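Local coordinates for CaaX farnesyltransferase beta subunit Ram1 (PDB 4L9P), which probably supplies the peptide-binding half of a zinc-dependent heterodimeric enzyme that transfers a farnesyl group from farnesyl diphosphate to a cysteine near a protein's C-terminus, at residues 68-79 against 98-108. Residues are numbered along the deposited sequence; the frame is centred on the assembly and turned at random.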
loop_
_atom_site.group_PDB
_atom_site.type_symbol
_atom_site.label_atom_id
_atom_site.label_comp_id
_atom_site.label_asym_id
_atom_site.label_seq_id
_atom_site.Cartn_x
_atom_site.Cartn_y
_atom_site.Cartn_z
ATOM N N VAL B 68 -26.379 -25.927 -3.757
ATOM C CA VAL B 68 -25.411 -24.943 -4.201
ATOM C C VAL B 68 -25.408 -24.852 -5.749
ATOM O O VAL B 68 -25.454 -25.853 -6.467
ATOM C CB VAL B 68 -23.974 -25.196 -3.597
ATOM C CG1 VAL B 68 -22.925 -24.201 -4.183
ATOM C CG2 VAL B 68 -23.988 -25.121 -2.050
ATOM N N HIS B 69 -25.403 -23.624 -6.224
ATOM C CA HIS B 69 -25.410 -23.305 -7.643
ATOM C C HIS B 69 -24.338 -24.059 -8.466
ATOM O O HIS B 69 -23.158 -24.080 -8.116
ATOM C CB HIS B 69 -25.220 -21.805 -7.760
ATOM C CG HIS B 69 -25.633 -21.259 -9.074
ATOM N ND1 HIS B 69 -24.935 -21.540 -10.228
ATOM C CD2 HIS B 69 -26.632 -20.414 -9.423
ATOM C CE1 HIS B 69 -25.507 -20.922 -11.243
ATOM N NE2 HIS B 69 -26.544 -20.238 -10.785
ATOM N N PRO B 70 -24.752 -24.680 -9.582
ATOM C CA PRO B 70 -23.841 -25.461 -10.427
ATOM C C PRO B 70 -22.733 -24.652 -11.108
ATOM O O PRO B 70 -21.741 -25.230 -11.583
ATOM C CB PRO B 70 -24.805 -26.110 -11.461
ATOM C CG PRO B 70 -25.979 -25.159 -11.488
ATOM C CD PRO B 70 -26.156 -24.811 -10.047
ATOM N N GLY B 71 -22.863 -23.337 -11.120
ATOM C CA GLY B 71 -21.865 -22.523 -11.805
ATOM C C GLY B 71 -20.661 -22.153 -10.921
ATOM O O GLY B 71 -19.789 -21.397 -11.383
ATOM N N ILE B 72 -20.621 -22.687 -9.698
ATOM C CA ILE B 72 -19.539 -22.345 -8.735
ATOM C C ILE B 72 -18.561 -23.500 -8.666
ATOM O O ILE B 72 -18.892 -24.573 -8.159
ATOM C CB ILE B 72 -20.111 -22.072 -7.337
ATOM C CG1 ILE B 72 -21.175 -20.988 -7.408
ATOM C CG2 ILE B 72 -18.953 -21.638 -6.357
ATOM C CD1 ILE B 72 -21.898 -20.813 -6.130
ATOM N N PRO B 73 -17.325 -23.303 -9.156
ATOM C CA PRO B 73 -16.311 -24.364 -9.132
ATOM C C PRO B 73 -15.913 -24.793 -7.717
ATOM O O PRO B 73 -15.953 -23.965 -6.782
ATOM C CB PRO B 73 -15.098 -23.688 -9.803
ATOM C CG PRO B 73 -15.690 -22.660 -10.663
ATOM C CD PRO B 73 -16.874 -22.127 -9.922
ATOM N N ALA B 74 -15.506 -26.053 -7.565
ATOM C CA ALA B 74 -15.062 -26.563 -6.282
ATOM C C ALA B 74 -13.963 -25.710 -5.622
ATOM O O ALA B 74 -13.884 -25.661 -4.389
ATOM C CB ALA B 74 -14.564 -27.989 -6.449
ATOM N N LEU B 75 -13.140 -25.063 -6.437
ATOM C CA LEU B 75 -12.020 -24.265 -5.901
ATOM C C LEU B 75 -12.550 -23.202 -4.924
ATOM O O LEU B 75 -11.832 -22.790 -4.000
ATOM C CB LEU B 75 -11.319 -23.559 -7.093
ATOM C CG LEU B 75 -10.134 -22.652 -6.763
ATOM C CD1 LEU B 75 -9.010 -23.504 -6.134
ATOM C CD2 LEU B 75 -9.641 -21.961 -8.082
ATOM N N PHE B 76 -13.776 -22.729 -5.142
ATOM C CA PHE B 76 -14.343 -21.675 -4.291
ATOM C C PHE B 76 -15.314 -22.192 -3.242
ATOM O O PHE B 76 -15.994 -21.403 -2.578
ATOM C CB PHE B 76 -15.030 -20.637 -5.193
ATOM C CG PHE B 76 -14.100 -20.070 -6.188
ATOM C CD1 PHE B 76 -13.135 -19.135 -5.741
ATOM C CD2 PHE B 76 -14.127 -20.425 -7.533
ATOM C CE1 PHE B 76 -12.212 -18.586 -6.639
ATOM C CE2 PHE B 76 -13.222 -19.859 -8.438
ATOM C CZ PHE B 76 -12.271 -18.954 -8.014
ATOM N N ARG B 77 -15.367 -23.504 -3.078
ATOM C CA ARG B 77 -16.331 -24.115 -2.167
ATOM C C ARG B 77 -15.711 -24.958 -1.077
ATOM O O ARG B 77 -16.447 -25.537 -0.286
ATOM C CB ARG B 77 -17.312 -25.004 -2.961
ATOM C CG ARG B 77 -17.984 -24.270 -4.072
ATOM C CD ARG B 77 -19.149 -25.062 -4.780
ATOM N NE ARG B 77 -18.937 -26.487 -4.571
ATOM C CZ ARG B 77 -18.600 -27.385 -5.490
ATOM N NH1 ARG B 77 -18.541 -27.081 -6.775
ATOM N NH2 ARG B 77 -18.378 -28.632 -5.103
ATOM N N GLU B 78 -14.382 -25.056 -1.032
ATOM C CA GLU B 78 -13.693 -25.948 -0.085
ATOM C C GLU B 78 -12.389 -25.250 0.337
ATOM O O GLU B 78 -11.815 -24.453 -0.411
ATOM C CB GLU B 78 -13.313 -27.284 -0.743
ATOM C CG GLU B 78 -14.370 -27.828 -1.650
ATOM C CD GLU B 78 -13.932 -29.131 -2.278
ATOM O OE1 GLU B 78 -12.739 -29.494 -2.128
ATOM O OE2 GLU B 78 -14.771 -29.790 -2.899
ATOM N N PRO B 79 -11.931 -25.518 1.566
ATOM C CA PRO B 79 -10.601 -25.040 1.949
ATOM C C PRO B 79 -9.493 -25.690 1.083
ATOM O O PRO B 79 -9.748 -26.677 0.376
ATOM C CB PRO B 79 -10.491 -25.461 3.416
ATOM C CG PRO B 79 -11.904 -25.830 3.849
ATOM C CD PRO B 79 -12.548 -26.363 2.616
ATOM N N VAL B 98 -11.795 -18.146 6.202
ATOM C CA VAL B 98 -12.349 -19.099 5.227
ATOM C C VAL B 98 -13.741 -19.542 5.595
ATOM O O VAL B 98 -14.644 -19.584 4.731
ATOM C CB VAL B 98 -11.392 -20.316 5.034
ATOM C CG1 VAL B 98 -12.120 -21.465 4.295
ATOM C CG2 VAL B 98 -10.115 -19.903 4.278
ATOM N N ASN B 99 -13.965 -19.833 6.854
ATOM C CA ASN B 99 -15.288 -20.330 7.240
ATOM C C ASN B 99 -16.349 -19.282 7.177
ATOM O O ASN B 99 -17.526 -19.626 6.865
ATOM C CB ASN B 99 -15.217 -20.925 8.633
ATOM C CG ASN B 99 -14.396 -22.204 8.651
ATOM O OD1 ASN B 99 -14.163 -22.794 7.587
ATOM N ND2 ASN B 99 -13.879 -22.587 9.805
ATOM N N LYS B 100 -16.035 -18.024 7.407
ATOM C CA LYS B 100 -16.995 -16.946 7.160
ATOM C C LYS B 100 -17.281 -16.719 5.670
ATOM O O LYS B 100 -18.422 -16.387 5.277
ATOM C CB LYS B 100 -16.514 -15.636 7.770
ATOM C CG LYS B 100 -16.553 -15.601 9.300
ATOM C CD LYS B 100 -15.997 -14.272 9.815
ATOM C CE LYS B 100 -15.868 -14.355 11.349
ATOM N NZ LYS B 100 -15.318 -13.166 12.030
ATOM N N CYS B 101 -16.274 -16.920 4.835
ATOM C CA CYS B 101 -16.472 -16.657 3.410
ATOM C C CYS B 101 -17.211 -17.783 2.723
ATOM O O CYS B 101 -17.965 -17.506 1.796
ATOM C CB CYS B 101 -15.111 -16.484 2.736
ATOM S SG CYS B 101 -14.305 -14.922 3.072
ATOM N N LEU B 102 -17.083 -19.031 3.161
ATOM C CA LEU B 102 -17.632 -20.175 2.374
ATOM C C LEU B 102 -19.128 -20.103 2.103
ATOM O O LEU B 102 -19.517 -20.290 0.974
ATOM C CB LEU B 102 -17.192 -21.540 2.960
ATOM C CG LEU B 102 -15.751 -21.916 2.582
ATOM C CD1 LEU B 102 -15.308 -23.069 3.434
ATOM C CD2 LEU B 102 -15.667 -22.276 1.077
ATOM N N PRO B 103 -19.958 -19.779 3.109
ATOM C CA PRO B 103 -21.412 -19.753 2.763
ATOM C C PRO B 103 -21.716 -18.643 1.786
ATOM O O PRO B 103 -22.667 -18.733 0.988
ATOM C CB PRO B 103 -22.113 -19.472 4.091
ATOM C CG PRO B 103 -21.023 -19.247 5.078
ATOM C CD PRO B 103 -19.711 -19.708 4.554
ATOM N N LEU B 104 -20.987 -17.532 1.864
ATOM C CA LEU B 104 -21.200 -16.418 0.933
ATOM C C LEU B 104 -20.689 -16.776 -0.471
ATOM O O LEU B 104 -21.386 -16.481 -1.479
ATOM C CB LEU B 104 -20.490 -15.183 1.487
ATOM C CG LEU B 104 -21.108 -14.635 2.793
ATOM C CD1 LEU B 104 -20.054 -13.767 3.487
ATOM C CD2 LEU B 104 -22.313 -13.800 2.491
ATOM N N LEU B 105 -19.501 -17.377 -0.583
ATOM C CA LEU B 105 -19.035 -17.847 -1.879
ATOM C C LEU B 105 -20.026 -18.802 -2.562
ATOM O O LEU B 105 -20.224 -18.737 -3.779
ATOM C CB LEU B 105 -17.678 -18.549 -1.740
ATOM C CG LEU B 105 -16.537 -17.549 -1.364
ATOM C CD1 LEU B 105 -15.426 -18.397 -0.760
ATOM C CD2 LEU B 105 -16.072 -16.776 -2.629
ATOM N N LYS B 106 -20.610 -19.660 -1.733
ATOM C CA LYS B 106 -21.591 -20.607 -2.247
ATOM C C LYS B 106 -22.925 -19.967 -2.552
ATOM O O LYS B 106 -23.780 -20.656 -3.132
ATOM C CB LYS B 106 -21.798 -21.668 -1.159
ATOM C CG LYS B 106 -20.665 -22.617 -1.070
ATOM C CD LYS B 106 -20.830 -23.432 0.227
ATOM C CE LYS B 106 -19.687 -24.341 0.508
ATOM N NZ LYS B 106 -20.072 -25.199 1.749
ATOM N N GLY B 107 -23.163 -18.739 -2.122
ATOM C CA GLY B 107 -24.397 -18.012 -2.402
ATOM C C GLY B 107 -25.584 -18.424 -1.560
ATOM O O GLY B 107 -26.738 -18.186 -1.979
ATOM N N ILE B 108 -25.329 -19.046 -0.410
ATOM C CA ILE B 108 -26.379 -19.611 0.437
ATOM C C ILE B 108 -26.582 -18.863 1.737
ATOM O O ILE B 108 -27.334 -19.299 2.616
ATOM C CB ILE B 108 -26.094 -21.096 0.678
ATOM C CG1 ILE B 108 -24.812 -21.312 1.528
ATOM C CG2 ILE B 108 -26.138 -21.847 -0.680
ATOM C CD1 ILE B 108 -24.561 -22.799 1.940
HETATM O O HOH W 1 -25.847 -21.104 -4.561
#
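The first ordered residues of the beta subunit, 68-79, run as a loop beside the C-terminal part of helix 89-105 of this alpha-alpha toroid protein and the residues that follow it; Leu102, Leu105 and Lys106 meet the loop's backbone and the side chains of Val68 and Ile72. Leu102 reaches over the peptide link after Arg77, its CD2 3.4 Å from Arg77 C. Leu105 packs against the preceding carbonyl, with CB 3.4 Å from Phe76 O; this oxygen is buried without a polar partner. Lys106 contributes the aliphatic length of its side chain: CG is anti to the carbonyl carbon (chi1 -75°) and the rest is extended, which carries CE to 3.5 Å from Arg77 O while CB packs against both methyls of Val68. The branched Val68 also puts CG2 4.1 Å from Ile108 CG2. At the far end the Pro79 ring meets Val98 CG1 and Leu102 CD1. Where the helix unwinds in a Schellman motif at Gly107, whose positive phi glycine adopts readily, Ile72 rests CD1 against the carbonyl oxygens of both Leu105 and Lys106. A water bridges Lys106 O, to which it donates, and His69 N, from which it accepts. The loop braces itself: Arg77 NH1 donates to Ile72 O at 2.9 Å in the guanidinium plane, and His69 ND1 accepts from Gly71 N within the type I turn. Beyond the helix, Phe76 packs on Glu404 and Arg408 of helix 403-413 and on Ile341 of the alpha subunit, at the heterodimer interface. With no direct hydrogen bond between the two segments, contact is aliphatic carbon, partly against backbone and partly against other side chains, so the fit probably depends more on shape than on hydrogen-bond direction.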